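Local coordinates for protein HP1028 (PDB 4INN) that belongs to the lipocalin family and probably binds and transports a small ligand in the interior of its beta-barrel, at residues V34-T42 and F52-F62; A75-N83 and A113-T121. The protein carries 1 engineered substitution. One frame throughout, in Å; residues are numbered along the deposited sequence.

Contact 1: V34-T42 and F52-F62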
loop_
_atom_site.group_PDB
_atom_site.type_symbol
_atom_site.label_atom_id
_atom_site.label_comp_id
_atom_site.label_asym_id
_atom_site.label_seq_id
_atom_site.Cartn_x
_atom_site.Cartn_y
_atom_site.Cartn_z
ATOM N N VAL A 34 7.193 -16.843 4.834
ATOM C CA VAL A 34 6.899 -15.448 4.525
ATOM C C VAL A 34 5.401 -15.243 4.310
ATOM O O VAL A 34 4.710 -16.086 3.761
ATOM C CB VAL A 34 7.618 -14.928 3.254
ATOM C CG1 VAL A 34 8.995 -14.366 3.579
ATOM C CG2 VAL A 34 7.699 -16.007 2.203
ATOM N N GLU A 35 4.927 -14.086 4.732
ATOM C CA GLU A 35 3.566 -13.701 4.519
ATOM C C GLU A 35 3.537 -12.241 4.079
ATOM O O GLU A 35 4.536 -11.532 4.164
ATOM C CB GLU A 35 2.734 -13.938 5.783
ATOM C CG GLU A 35 3.361 -13.418 7.080
ATOM C CD GLU A 35 2.317 -12.934 8.097
ATOM O OE1 GLU A 35 1.249 -13.587 8.245
ATOM O OE2 GLU A 35 2.559 -11.875 8.735
ATOM N N LEU A 36 2.391 -11.815 3.556
ATOM C CA LEU A 36 2.264 -10.468 3.039
ATOM C C LEU A 36 2.038 -9.487 4.198
ATOM O O LEU A 36 2.667 -8.438 4.227
ATOM C CB LEU A 36 1.193 -10.409 1.935
ATOM C CG LEU A 36 0.905 -9.067 1.264
ATOM C CD1 LEU A 36 2.153 -8.623 0.545
ATOM C CD2 LEU A 36 -0.268 -9.114 0.290
ATOM N N PRO A 37 1.182 -9.824 5.176
ATOM C CA PRO A 37 1.033 -8.798 6.215
ATOM C C PRO A 37 2.361 -8.403 6.854
ATOM O O PRO A 37 3.180 -9.249 7.187
ATOM C CB PRO A 37 0.080 -9.449 7.244
ATOM C CG PRO A 37 -0.756 -10.386 6.434
ATOM C CD PRO A 37 0.160 -10.894 5.320
ATOM N N GLY A 38 2.544 -7.108 7.022
ATOM C CA GLY A 38 3.811 -6.549 7.364
ATOM C C GLY A 38 3.898 -5.091 6.945
ATOM O O GLY A 38 2.987 -4.531 6.382
ATOM N N ILE A 39 5.014 -4.480 7.274
ATOM C CA ILE A 39 5.289 -3.135 6.911
ATOM C C ILE A 39 6.427 -3.126 5.858
ATOM O O ILE A 39 7.405 -3.914 5.931
ATOM C CB ILE A 39 5.593 -2.352 8.165
ATOM C CG1 ILE A 39 4.303 -2.229 8.964
ATOM C CG2 ILE A 39 6.074 -0.971 7.804
ATOM C CD1 ILE A 39 4.436 -1.628 10.353
ATOM N N TYR A 40 6.259 -2.284 4.850
ATOM C CA TYR A 40 7.203 -2.223 3.762
ATOM C C TYR A 40 7.536 -0.783 3.494
ATOM O O TYR A 40 6.840 0.132 3.926
ATOM C CB TYR A 40 6.617 -2.849 2.483
ATOM C CG TYR A 40 6.226 -4.280 2.628
ATOM C CD1 TYR A 40 7.057 -5.302 2.195
ATOM C CD2 TYR A 40 5.048 -4.614 3.247
ATOM C CE1 TYR A 40 6.695 -6.636 2.385
ATOM C CE2 TYR A 40 4.680 -5.935 3.438
ATOM C CZ TYR A 40 5.491 -6.937 2.996
ATOM O OH TYR A 40 5.078 -8.216 3.192
ATOM N N GLN A 41 8.621 -0.579 2.791
ATOM C CA GLN A 41 9.018 0.775 2.407
ATOM C C GLN A 41 8.943 0.843 0.905
ATOM O O GLN A 41 9.627 0.094 0.225
ATOM C CB GLN A 41 10.448 1.093 2.887
ATOM C CG GLN A 41 10.878 2.507 2.504
ATOM C CD GLN A 41 12.339 2.816 2.796
ATOM O OE1 GLN A 41 12.989 2.158 3.607
ATOM N NE2 GLN A 41 12.845 3.879 2.152
ATOM N N THR A 42 8.121 1.738 0.393
ATOM C CA THR A 42 7.928 1.850 -1.044
ATOM C C THR A 42 9.124 2.501 -1.731
ATOM O O THR A 42 10.060 2.987 -1.089
ATOM C CB THR A 42 6.690 2.681 -1.379
ATOM O OG1 THR A 42 6.962 4.049 -1.066
ATOM C CG2 THR A 42 5.454 2.185 -0.611
ATOM N N PHE A 52 6.163 4.534 4.061
ATOM C CA PHE A 52 6.030 3.286 4.799
ATOM C C PHE A 52 4.547 2.953 4.751
ATOM O O PHE A 52 3.686 3.825 5.021
ATOM C CB PHE A 52 6.495 3.416 6.247
ATOM C CG PHE A 52 7.969 3.779 6.418
ATOM C CD1 PHE A 52 8.988 2.863 6.070
ATOM C CD2 PHE A 52 8.340 5.004 7.000
ATOM C CE1 PHE A 52 10.326 3.191 6.267
ATOM C CE2 PHE A 52 9.677 5.326 7.215
ATOM C CZ PHE A 52 10.668 4.428 6.847
ATOM N N VAL A 53 4.262 1.706 4.380
ATOM C CA VAL A 53 2.911 1.201 4.281
ATOM C C VAL A 53 2.741 -0.134 4.962
ATOM O O VAL A 53 3.672 -0.907 4.984
ATOM C CB VAL A 53 2.512 0.975 2.826
ATOM C CG1 VAL A 53 2.603 2.286 2.059
ATOM C CG2 VAL A 53 3.379 -0.093 2.188
ATOM N N GLU A 54 1.542 -0.391 5.492
ATOM C CA GLU A 54 1.205 -1.672 6.095
ATOM C C GLU A 54 0.178 -2.477 5.327
ATOM O O GLU A 54 -0.906 -1.993 5.069
ATOM C CB GLU A 54 0.674 -1.486 7.515
ATOM C CG GLU A 54 0.278 -2.808 8.183
ATOM C CD GLU A 54 0.160 -2.723 9.691
ATOM O OE1 GLU A 54 0.223 -1.594 10.247
ATOM O OE2 GLU A 54 0.004 -3.788 10.337
ATOM N N PHE A 55 0.507 -3.728 5.023
ATOM C CA PHE A 55 -0.442 -4.663 4.412
ATOM C C PHE A 55 -1.133 -5.459 5.534
ATOM O O PHE A 55 -0.480 -5.817 6.513
ATOM C CB PHE A 55 0.262 -5.634 3.448
ATOM C CG PHE A 55 0.584 -5.060 2.104
ATOM C CD1 PHE A 55 -0.154 -5.413 0.989
ATOM C CD2 PHE A 55 1.674 -4.233 1.925
ATOM C CE1 PHE A 55 0.145 -4.926 -0.276
ATOM C CE2 PHE A 55 1.983 -3.727 0.675
ATOM C CZ PHE A 55 1.219 -4.085 -0.434
ATOM N N PHE A 56 -2.424 -5.742 5.387
ATOM C CA PHE A 56 -3.150 -6.614 6.331
ATOM C C PHE A 56 -4.219 -7.445 5.613
ATOM O O PHE A 56 -4.594 -7.075 4.502
ATOM C CB PHE A 56 -3.773 -5.777 7.468
ATOM C CG PHE A 56 -4.865 -4.817 7.026
ATOM C CD1 PHE A 56 -6.188 -5.126 7.199
ATOM C CD2 PHE A 56 -4.553 -3.582 6.477
ATOM C CE1 PHE A 56 -7.190 -4.224 6.806
ATOM C CE2 PHE A 56 -5.545 -2.682 6.073
ATOM C CZ PHE A 56 -6.868 -2.998 6.255
ATOM N N GLU A 57 -4.668 -8.576 6.191
ATOM C CA GLU A 57 -5.797 -9.344 5.581
ATOM C C GLU A 57 -7.109 -9.080 6.270
ATOM O O GLU A 57 -7.154 -8.760 7.433
ATOM C CB GLU A 57 -5.549 -10.875 5.460
ATOM C CG GLU A 57 -5.840 -11.770 6.668
ATOM C CD GLU A 57 -7.331 -11.968 7.079
ATOM O OE1 GLU A 57 -8.203 -12.396 6.265
ATOM O OE2 GLU A 57 -7.636 -11.733 8.289
ATOM N N HIS A 58 -8.188 -9.233 5.533
ATOM C CA HIS A 58 -9.515 -9.126 6.103
ATOM C C HIS A 58 -10.487 -9.836 5.177
ATOM O O HIS A 58 -10.489 -9.583 3.977
ATOM C CB HIS A 58 -9.889 -7.656 6.260
ATOM C CG HIS A 58 -11.345 -7.420 6.532
ATOM N ND1 HIS A 58 -11.897 -7.534 7.793
ATOM C CD2 HIS A 58 -12.356 -7.059 5.706
ATOM C CE1 HIS A 58 -13.193 -7.278 7.726
ATOM N NE2 HIS A 58 -13.493 -6.981 6.473
ATOM N N ASN A 59 -11.295 -10.729 5.741
ATOM C CA ASN A 59 -12.240 -11.542 4.985
ATOM C C ASN A 59 -11.547 -12.264 3.840
ATOM O O ASN A 59 -12.093 -12.388 2.737
ATOM C CB ASN A 59 -13.419 -10.696 4.506
ATOM C CG ASN A 59 -14.252 -10.137 5.665
ATOM O OD1 ASN A 59 -14.991 -9.154 5.521
ATOM N ND2 ASN A 59 -14.136 -10.766 6.824
ATOM N N GLY A 60 -10.319 -12.719 4.131
ATOM C CA GLY A 60 -9.499 -13.485 3.194
ATOM C C GLY A 60 -8.714 -12.757 2.106
ATOM O O GLY A 60 -7.967 -13.399 1.358
ATOM N N LYS A 61 -8.893 -11.442 1.973
ATOM C CA LYS A 61 -8.159 -10.672 0.970
ATOM C C LYS A 61 -7.233 -9.701 1.675
ATOM O O LYS A 61 -7.422 -9.399 2.863
ATOM C CB LYS A 61 -9.097 -9.891 0.051
ATOM C CG LYS A 61 -10.260 -10.659 -0.559
ATOM C CD LYS A 61 -11.127 -9.708 -1.367
ATOM C CE LYS A 61 -12.498 -10.275 -1.687
ATOM N NZ LYS A 61 -12.467 -11.096 -2.926
ATOM N N PHE A 62 -6.252 -9.194 0.925
ATOM C CA PHE A 62 -5.220 -8.305 1.470
ATOM C C PHE A 62 -5.423 -6.873 1.050
ATOM O O PHE A 62 -5.900 -6.606 -0.055
ATOM C CB PHE A 62 -3.839 -8.834 1.104
ATOM C CG PHE A 62 -3.606 -10.196 1.671
ATOM C CD1 PHE A 62 -3.054 -10.350 2.943
ATOM C CD2 PHE A 62 -4.086 -11.342 1.001
ATOM C CE1 PHE A 62 -2.896 -11.618 3.473
ATOM C CE2 PHE A 62 -3.939 -12.604 1.561
ATOM C CZ PHE A 62 -3.349 -12.743 2.788
#
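One face of the Phe55 ring takes Leu36 CD1, a CH-pi contact 4.2 Å from the ring centroid and 20° off the normal. The Tyr40 ring stands near that of Phe55 with the two planes at 82°. They touch at CD2 of Tyr40 and CD2 of Phe55, 3.6 Å apart. Leu36 O lies at the edge of the Tyr40 ring and accepts a hydrogen bond from Tyr40 OH at 2.6 Å, which limits the swing of the ring. Pro37 CG sits at the edge of the Phe62 ring, while Pro37 CD is 3.6 Å from Phe62 CE1. Leu36 has CG opposite its backbone N (chi1 180°), which carries CD1 to Phe55 and CD2 to Phe62 CB.

The backbones form the first antiparallel hairpin of the closed eight-stranded barrel of the lipocalin fold. Tyr40 and Val53 are a hydrogen-bonded pair, with Tyr40 N to Val53 O at 2.9 Å. Gly38 pairs with Phe55 in the same way, but its own N-H gives only a weak bond. On the sheet face of Ile39 and Glu54, Ile39 CG1 rests against Glu54 CB. The carboxylate of Glu54 forms a salt bridge with Arg167. Farther along this face, extended Gln41 runs beside the Phe52 ring.

Contact 2: A75-N83 and A113-T121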
loop_
_atom_site.group_PDB
_atom_site.type_symbol
_atom_site.label_atom_id
_atom_site.label_comp_id
_atom_site.label_asym_id
_atom_site.label_seq_id
_atom_site.Cartn_x
_atom_site.Cartn_y
_atom_site.Cartn_z
ATOM N N ALA A 75 1.182 14.260 7.305
ATOM C CA ALA A 75 0.095 13.771 6.498
ATOM C C ALA A 75 -0.718 14.926 5.922
ATOM O O ALA A 75 -1.050 15.879 6.615
ATOM C CB ALA A 75 -0.809 12.896 7.347
ATOM N N LYS A 76 -1.089 14.794 4.662
ATOM C CA LYS A 76 -1.797 15.842 3.957
ATOM C C LYS A 76 -3.177 15.327 3.568
ATOM O O LYS A 76 -3.512 14.189 3.839
ATOM C CB LYS A 76 -0.982 16.328 2.736
ATOM C CG LYS A 76 0.271 15.519 2.442
ATOM C CD LYS A 76 0.845 15.787 1.065
ATOM C CE LYS A 76 0.141 15.007 -0.053
ATOM N NZ LYS A 76 0.808 15.156 -1.392
ATOM N N LYS A 77 -3.980 16.177 2.948
ATOM C CA LYS A 77 -5.341 15.815 2.592
ATOM C C LYS A 77 -5.418 15.229 1.197
ATOM O O LYS A 77 -4.561 15.478 0.352
ATOM C CB LYS A 77 -6.232 17.045 2.667
ATOM C CG LYS A 77 -6.381 17.627 4.071
ATOM C CD LYS A 77 -7.463 18.708 4.080
ATOM C CE LYS A 77 -7.851 19.137 5.492
ATOM N NZ LYS A 77 -9.286 19.531 5.565
ATOM N N ASP A 78 -6.471 14.471 0.954
ATOM C CA ASP A 78 -6.670 13.834 -0.333
ATOM C C ASP A 78 -7.324 14.778 -1.367
ATOM O O ASP A 78 -8.437 14.563 -1.827
ATOM C CB ASP A 78 -7.516 12.584 -0.139
ATOM C CG ASP A 78 -7.524 11.698 -1.365
ATOM O OD1 ASP A 78 -6.698 11.882 -2.288
ATOM O OD2 ASP A 78 -8.370 10.810 -1.383
ATOM N N LYS A 79 -6.600 15.814 -1.754
ATOM C CA LYS A 79 -7.181 16.898 -2.512
ATOM C C LYS A 79 -7.605 16.522 -3.920
ATOM O O LYS A 79 -8.533 17.143 -4.459
ATOM C CB LYS A 79 -6.203 18.039 -2.575
ATOM C CG LYS A 79 -5.959 18.660 -1.210
ATOM C CD LYS A 79 -5.303 20.026 -1.323
ATOM C CE LYS A 79 -3.886 19.921 -1.867
ATOM N NZ LYS A 79 -3.407 21.276 -2.252
ATOM N N LEU A 80 -6.947 15.512 -4.509
ATOM C CA LEU A 80 -7.185 15.140 -5.907
ATOM C C LEU A 80 -8.239 14.055 -6.048
ATOM O O LEU A 80 -8.455 13.569 -7.152
ATOM C CB LEU A 80 -5.894 14.677 -6.596
ATOM C CG LEU A 80 -4.622 15.533 -6.448
ATOM C CD1 LEU A 80 -3.431 14.822 -7.101
ATOM C CD2 LEU A 80 -4.796 16.936 -7.034
ATOM N N ASN A 81 -8.901 13.661 -4.961
ATOM C CA ASN A 81 -9.907 12.604 -5.082
ATOM C C ASN A 81 -10.921 13.089 -6.080
ATOM O O ASN A 81 -11.427 14.192 -5.921
ATOM C CB ASN A 81 -10.588 12.240 -3.747
ATOM C CG ASN A 81 -11.097 10.791 -3.728
ATOM O OD1 ASN A 81 -12.181 10.495 -4.206
ATOM N ND2 ASN A 81 -10.293 9.884 -3.200
ATOM N N PRO A 82 -11.180 12.294 -7.144
ATOM C CA PRO A 82 -12.307 12.541 -8.050
ATOM C C PRO A 82 -13.598 12.857 -7.300
ATOM O O PRO A 82 -14.337 13.751 -7.710
ATOM C CB PRO A 82 -12.433 11.213 -8.803
ATOM C CG PRO A 82 -11.026 10.732 -8.903
ATOM C CD PRO A 82 -10.378 11.134 -7.600
ATOM N N ASN A 83 -13.851 12.147 -6.203
ATOM C CA ASN A 83 -15.035 12.383 -5.373
ATOM C C ASN A 83 -14.878 13.551 -4.375
ATOM O O ASN A 83 -14.187 13.415 -3.369
ATOM C CB ASN A 83 -15.388 11.110 -4.612
ATOM C CG ASN A 83 -16.696 11.225 -3.855
ATOM O OD1 ASN A 83 -17.157 12.321 -3.542
ATOM N ND2 ASN A 83 -17.309 10.084 -3.566
ATOM N N ALA A 113 -5.207 -0.092 -6.455
ATOM C CA ALA A 113 -4.553 0.923 -5.660
ATOM C C ALA A 113 -4.982 2.342 -6.042
ATOM O O ALA A 113 -4.771 2.781 -7.176
ATOM C CB ALA A 113 -3.061 0.787 -5.780
ATOM N N TYR A 114 -5.554 3.070 -5.089
ATOM C CA TYR A 114 -5.725 4.500 -5.275
ATOM C C TYR A 114 -4.392 5.186 -5.077
ATOM O O TYR A 114 -3.639 4.815 -4.191
ATOM C CB TYR A 114 -6.778 5.072 -4.314
ATOM C CG TYR A 114 -6.932 6.578 -4.418
ATOM C CD1 TYR A 114 -7.534 7.179 -5.543
ATOM C CD2 TYR A 114 -6.459 7.409 -3.403
ATOM C CE1 TYR A 114 -7.664 8.564 -5.629
ATOM C CE2 TYR A 114 -6.585 8.786 -3.490
ATOM C CZ TYR A 114 -7.186 9.366 -4.593
ATOM O OH TYR A 114 -7.293 10.751 -4.630
ATOM N N ASN A 115 -4.109 6.199 -5.890
ATOM C CA ASN A 115 -2.866 6.970 -5.765
ATOM C C ASN A 115 -3.103 8.450 -5.433
ATOM O O ASN A 115 -3.589 9.203 -6.260
ATOM C CB ASN A 115 -2.090 6.862 -7.058
ATOM C CG ASN A 115 -0.784 7.604 -7.004
ATOM O OD1 ASN A 115 -0.176 7.714 -5.955
ATOM N ND2 ASN A 115 -0.340 8.108 -8.137
ATOM N N PHE A 116 -2.728 8.854 -4.224
ATOM C CA PHE A 116 -3.017 10.190 -3.679
ATOM C C PHE A 116 -2.355 11.307 -4.469
ATOM O O PHE A 116 -2.900 12.403 -4.556
ATOM C CB PHE A 116 -2.550 10.264 -2.213
ATOM C CG PHE A 116 -3.456 9.551 -1.276
ATOM C CD1 PHE A 116 -4.485 10.228 -0.635
ATOM C CD2 PHE A 116 -3.319 8.182 -1.052
ATOM C CE1 PHE A 116 -5.341 9.556 0.230
ATOM C CE2 PHE A 116 -4.190 7.508 -0.189
ATOM C CZ PHE A 116 -5.206 8.197 0.439
ATOM N N TYR A 117 -1.188 11.013 -5.056
ATOM C CA TYR A 117 -0.436 11.986 -5.869
ATOM C C TYR A 117 -1.053 12.323 -7.214
ATOM O O TYR A 117 -0.585 13.237 -7.871
ATOM C CB TYR A 117 0.993 11.510 -6.108
ATOM C CG TYR A 117 1.788 11.339 -4.843
ATOM C CD1 TYR A 117 2.486 12.412 -4.282
ATOM C CD2 TYR A 117 1.838 10.109 -4.200
ATOM C CE1 TYR A 117 3.212 12.267 -3.110
ATOM C CE2 TYR A 117 2.570 9.950 -3.032
ATOM C CZ TYR A 117 3.256 11.033 -2.491
ATOM O OH TYR A 117 3.977 10.867 -1.317
ATOM N N ASP A 118 -2.094 11.619 -7.644
ATOM C CA ASP A 118 -2.722 11.946 -8.938
ATOM C C ASP A 118 -4.220 11.677 -9.040
ATOM O O ASP A 118 -4.871 12.113 -10.002
ATOM C CB ASP A 118 -1.944 11.263 -10.072
ATOM C CG ASP A 118 -2.209 9.748 -10.179
ATOM O OD1 ASP A 118 -1.980 9.206 -11.281
ATOM O OD2 ASP A 118 -2.644 9.088 -9.203
ATOM N N GLY A 119 -4.777 10.984 -8.050
ATOM C CA GLY A 119 -6.223 10.769 -7.973
ATOM C C GLY A 119 -6.737 9.591 -8.766
ATOM O O GLY A 119 -7.965 9.363 -8.846
ATOM N N LYS A 120 -5.810 8.823 -9.333
ATOM C CA LYS A 120 -6.144 7.676 -10.181
ATOM C C LYS A 120 -5.992 6.351 -9.456
ATOM O O LYS A 120 -5.193 6.227 -8.525
ATOM C CB LYS A 120 -5.268 7.668 -11.434
ATOM C CG LYS A 120 -5.624 8.721 -12.472
ATOM C CD LYS A 120 -4.512 8.792 -13.503
ATOM C CE LYS A 120 -4.758 9.873 -14.550
ATOM N NZ LYS A 120 -3.473 10.295 -15.184
ATOM N N THR A 121 -6.771 5.375 -9.908
ATOM C CA THR A 121 -6.800 4.039 -9.359
ATOM C C THR A 121 -6.098 3.125 -10.376
ATOM O O THR A 121 -6.274 3.273 -11.585
ATOM C CB THR A 121 -8.265 3.611 -9.070
ATOM O OG1 THR A 121 -8.788 4.395 -7.988
ATOM C CG2 THR A 121 -8.368 2.140 -8.647
#
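A loop outside the barrel meets a beta hairpin turn here, and a buried carboxylate, that of Asp78, is the polar centre of the contact. Tyr114 OH donates to Asp78 OD1 at 2.7 Å, on the syn side and 16° out of the carboxylate plane. The tyrosine and the aspartate come from opposite directions, with ring and carboxylate planes 70° apart. OD1 lies at the edge of the Tyr114 ring. The second oxygen, OD2, accepts from Asn81 ND2 at 2.8 Å and forms a salt bridge with Arg89. Both carboxylate oxygens are therefore engaged, which limits rotation of the group and probably stabilises its negative charge.

Phe116 comes across Asp78 at about a right angle, and its CE1 is 3.4 Å from Asp78 CG. One face of the Phe116 ring carries Tyr114 CE2 over its centre. The chi1 of Tyr114 (177°) sets its CG opposite the backbone N and sends the hydroxyl out to the loop.

The hairpin joins strands 107-115 and 120-128 of the lipocalin barrel. Its turn is tied by Asn115 O, which accepts from both Asp118 N and Gly119 N. The facing loop makes a type I turn from Asp78 to Asn81, and an Asx turn follows, in which Asn83 N donates to Asn81 OD1.

Within the type I turn, the Leu80 side chain points toward the hairpin. Its CD1 branch lies against the backbone, 3.3 Å from Tyr117 O and 3.5 Å from Asp118 CA. Gly119 CA lies next to Leu80 O. Beside it, Pro82 CD is 3.2 Å from Gly119 O and also faces the edge of the Tyr114 ring.

In the fold
From the N terminus, the chain enters at 34-42 and returns at 52-62. Contact 1 thus closes a short loop of nine residues and pairs the first two barrel strands. The chain completes strand 61-69 and then leaves the barrel as the long loop that holds 75-83. Strands 95-104 and 107-115 follow before contact 2 closes this second, wider loop of 29 residues. The two contacts are in series and neither nest nor cross. They lie on opposite sides of the chain's centre. The centres of contact 1 and contact 2 are about 20 Å apart. Both reach the same closed sheet: contact 1 joins neighbouring strands, and contact 2 ties an outer loop to a hairpin turn.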